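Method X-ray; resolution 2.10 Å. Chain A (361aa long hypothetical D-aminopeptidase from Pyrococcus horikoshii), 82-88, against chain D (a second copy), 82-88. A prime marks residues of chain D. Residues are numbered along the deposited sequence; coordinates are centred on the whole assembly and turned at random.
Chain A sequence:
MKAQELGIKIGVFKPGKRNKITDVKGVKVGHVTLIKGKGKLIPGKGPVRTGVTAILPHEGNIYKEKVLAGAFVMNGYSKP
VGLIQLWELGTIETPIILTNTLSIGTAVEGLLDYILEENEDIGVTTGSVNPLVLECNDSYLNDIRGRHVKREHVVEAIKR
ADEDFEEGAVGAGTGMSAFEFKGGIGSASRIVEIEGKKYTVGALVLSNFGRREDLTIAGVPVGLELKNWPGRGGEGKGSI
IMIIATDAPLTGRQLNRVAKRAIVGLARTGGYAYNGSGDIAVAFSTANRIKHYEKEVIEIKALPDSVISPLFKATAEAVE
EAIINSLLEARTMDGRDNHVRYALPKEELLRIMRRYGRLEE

Chain A 82-88: GLIQLWE
Chain D, residues 82-88: GLIQLWE

In each stretch residue 82 precedes a helix that begins at residue 83, runs through 88 and continues later in the chain. Gly82 and Gly82′ occupy the N-cap positions. Their phi/psi values are 106/-8 and 104/-1. At these angles a CB would be jammed against the carbonyl O of the preceding residue, so the backbone itself calls for glycine. From residue 83 onward the angles are helical, with phi between -53 and -76 and psi between -30 and -48.

The backbone hydrogen bonds repeat in both copies. Leu86 N to Gly82 O is weak at 3.4 Å, as is Leu86′ N to Gly82′ O at 3.4 Å. Trp87 N to Leu83 O is 3.0 Å, and Glu88 N to Ile84 O is 3.1 Å. The primed equivalents have the same lengths.

The two helices cross almost at right angles: their N-to-C directions differ by 86°, and the axes come no closer than 12.5 Å. The register is reciprocal. Leu83 CA lies 8.5 Å from Ile84′ CA, and Ile84 CA lies 8.5 Å from Leu83′ CA. At this separation the backbones do not touch, and side chains span the gap.

The contact is small and apolar, burying 186 Å² in total. No hydrogen bond crosses it. Leu83, Ile84 and Trp87 of each chain direct CA-to-CB toward the other stretch. Ile84 and Ile84′ meet at the centre, with Ile84 CD1 3.7 Å from Ile84′ CD1. This is the closest contact, and these two residues have the largest covered areas, 53 and 55 Å². Both are m at chi1 (-80° and -84°) and p at chi2 (53° and 56°).

The leucines pack against the isoleucines. Leu83 CD1 is 4.0 Å from Ile84′ CG1, and Ile84 CG1 is 4.2 Å from Leu83′ CD1. Both leucines are m, t.

The tryptophans add a looser contact. Ile84 CD1 is 4.3 Å from Trp87′ CZ3, and Trp87 CZ3 is 4.4 Å from Ile84′ CD1. Each methyl approaches the ring obliquely. Chi1 is -76° in both, with chi2 -43° in Trp87 and -42° in Trp87′. Each NE1 is hydrogen-bonded elsewhere in the structure.

Gln85, Leu86 and Glu88 are out of reach of the partner stretch in both copies, and all are t at chi1. Leu86 is also t at chi2. Gln85 is t at chi2 with chi3 near -50°; Glu88 is p at chi2 with chi3 59°.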

# COMPACT_ATOMS: atom_id res chain seq x y z
N GLY A 82 -10.10 4.12 12.30
CA GLY A 82 -9.02 5.07 12.51
C GLY A 82 -7.68 4.86 11.82
O GLY A 82 -6.83 5.74 11.88
N LEU A 83 -7.48 3.73 11.14
CA LEU A 83 -6.19 3.50 10.48
C LEU A 83 -5.85 4.37 9.27
O LEU A 83 -4.68 4.69 9.04
CB LEU A 83 -6.04 2.03 10.08
CG LEU A 83 -6.04 0.98 11.19
CD1 LEU A 83 -5.93 -0.40 10.55
CD2 LEU A 83 -4.89 1.23 12.16
N ILE A 84 -6.85 4.74 8.47
CA ILE A 84 -6.55 5.54 7.29
C ILE A 84 -5.85 6.87 7.61
O ILE A 84 -4.89 7.25 6.94
CB ILE A 84 -7.82 5.78 6.43
CG1 ILE A 84 -8.11 4.54 5.57
CG2 ILE A 84 -7.64 6.98 5.53
CD1 ILE A 84 -8.19 3.23 6.35
N GLN A 85 -6.32 7.58 8.63
CA GLN A 85 -5.69 8.85 8.96
C GLN A 85 -4.37 8.61 9.69
O GLN A 85 -3.44 9.40 9.58
CB GLN A 85 -6.61 9.73 9.83
CG GLN A 85 -6.07 11.16 10.04
CD GLN A 85 -7.13 12.12 10.54
OE1 GLN A 85 -8.22 12.22 9.97
NE2 GLN A 85 -6.80 12.85 11.62
N LEU A 86 -4.28 7.51 10.43
CA LEU A 86 -3.04 7.20 11.13
C LEU A 86 -1.93 7.12 10.08
O LEU A 86 -0.84 7.73 10.24
CB LEU A 86 -3.17 5.87 11.89
CG LEU A 86 -2.06 5.52 12.88
CD1 LEU A 86 -2.56 4.52 13.90
CD2 LEU A 86 -0.84 4.98 12.14
N TRP A 87 -2.21 6.40 8.99
CA TRP A 87 -1.24 6.25 7.91
C TRP A 87 -0.96 7.54 7.15
O TRP A 87 0.19 7.82 6.79
CB TRP A 87 -1.71 5.18 6.91
CG TRP A 87 -1.53 3.77 7.40
CD1 TRP A 87 -0.45 3.26 8.05
CD2 TRP A 87 -2.43 2.67 7.19
NE1 TRP A 87 -0.61 1.91 8.26
CE2 TRP A 87 -1.82 1.52 7.74
CE3 TRP A 87 -3.69 2.54 6.59
CZ2 TRP A 87 -2.43 0.26 7.71
CZ3 TRP A 87 -4.29 1.29 6.56
CH2 TRP A 87 -3.66 0.17 7.11
N GLU A 88 -2.01 8.32 6.89
CA GLU A 88 -1.86 9.56 6.14
C GLU A 88 -1.08 10.64 6.89
O GLU A 88 -0.18 11.27 6.33
CB GLU A 88 -3.24 10.11 5.76
CG GLU A 88 -3.17 11.31 4.81
CD GLU A 88 -2.80 10.93 3.39
OE1 GLU A 88 -3.54 10.11 2.79
OE2 GLU A 88 -1.79 11.44 2.86
N GLY D 82 -14.54 0.27 7.45
CA GLY D 82 -14.76 -0.82 6.52
C GLY D 82 -13.81 -0.99 5.35
O GLY D 82 -13.96 -1.94 4.58
N LEU D 83 -12.82 -0.12 5.20
CA LEU D 83 -11.92 -0.25 4.06
C LEU D 83 -10.89 -1.36 4.18
O LEU D 83 -10.50 -1.95 3.16
CB LEU D 83 -11.21 1.08 3.77
CG LEU D 83 -12.12 2.23 3.34
CD1 LEU D 83 -11.27 3.45 2.97
CD2 LEU D 83 -12.97 1.78 2.14
N ILE D 84 -10.45 -1.65 5.40
CA ILE D 84 -9.46 -2.71 5.60
C ILE D 84 -9.96 -4.07 5.10
O ILE D 84 -9.22 -4.79 4.42
CB ILE D 84 -9.03 -2.81 7.09
CG1 ILE D 84 -7.93 -1.78 7.41
CG2 ILE D 84 -8.50 -4.21 7.40
CD1 ILE D 84 -8.31 -0.35 7.09
N GLN D 85 -11.18 -4.44 5.43
CA GLN D 85 -11.68 -5.74 4.96
C GLN D 85 -11.95 -5.69 3.48
O GLN D 85 -11.70 -6.64 2.78
CB GLN D 85 -12.94 -6.17 5.71
CG GLN D 85 -13.34 -7.62 5.41
CD GLN D 85 -14.16 -8.24 6.52
OE1 GLN D 85 -13.80 -8.13 7.70
NE2 GLN D 85 -15.26 -8.91 6.15
N LEU D 86 -12.45 -4.55 2.99
CA LEU D 86 -12.75 -4.37 1.58
C LEU D 86 -11.51 -4.70 0.73
O LEU D 86 -11.60 -5.46 -0.25
CB LEU D 86 -13.21 -2.92 1.34
CG LEU D 86 -13.81 -2.54 -0.02
CD1 LEU D 86 -14.59 -1.24 0.09
CD2 LEU D 86 -12.70 -2.44 -1.06
N TRP D 87 -10.37 -4.15 1.13
CA TRP D 87 -9.10 -4.38 0.44
C TRP D 87 -8.58 -5.81 0.58
O TRP D 87 -8.02 -6.38 -0.35
CB TRP D 87 -8.02 -3.42 0.96
CG TRP D 87 -8.15 -2.01 0.44
CD1 TRP D 87 -8.46 -1.63 -0.84
CD2 TRP D 87 -7.91 -0.80 1.17
NE1 TRP D 87 -8.43 -0.26 -0.95
CE2 TRP D 87 -8.10 0.27 0.27
CE3 TRP D 87 -7.57 -0.52 2.50
CZ2 TRP D 87 -7.94 1.61 0.65
CZ3 TRP D 87 -7.41 0.82 2.88
CH2 TRP D 87 -7.60 1.87 1.96
N GLU D 88 -8.76 -6.39 1.76
CA GLU D 88 -8.28 -7.75 1.99
C GLU D 88 -9.10 -8.82 1.26
O GLU D 88 -8.54 -9.76 0.69
CB GLU D 88 -8.30 -8.06 3.49
CG GLU D 88 -7.65 -9.39 3.82
CD GLU D 88 -6.14 -9.34 3.69
OE1 GLU D 88 -5.51 -8.51 4.38
OE2 GLU D 88 -5.58 -10.13 2.89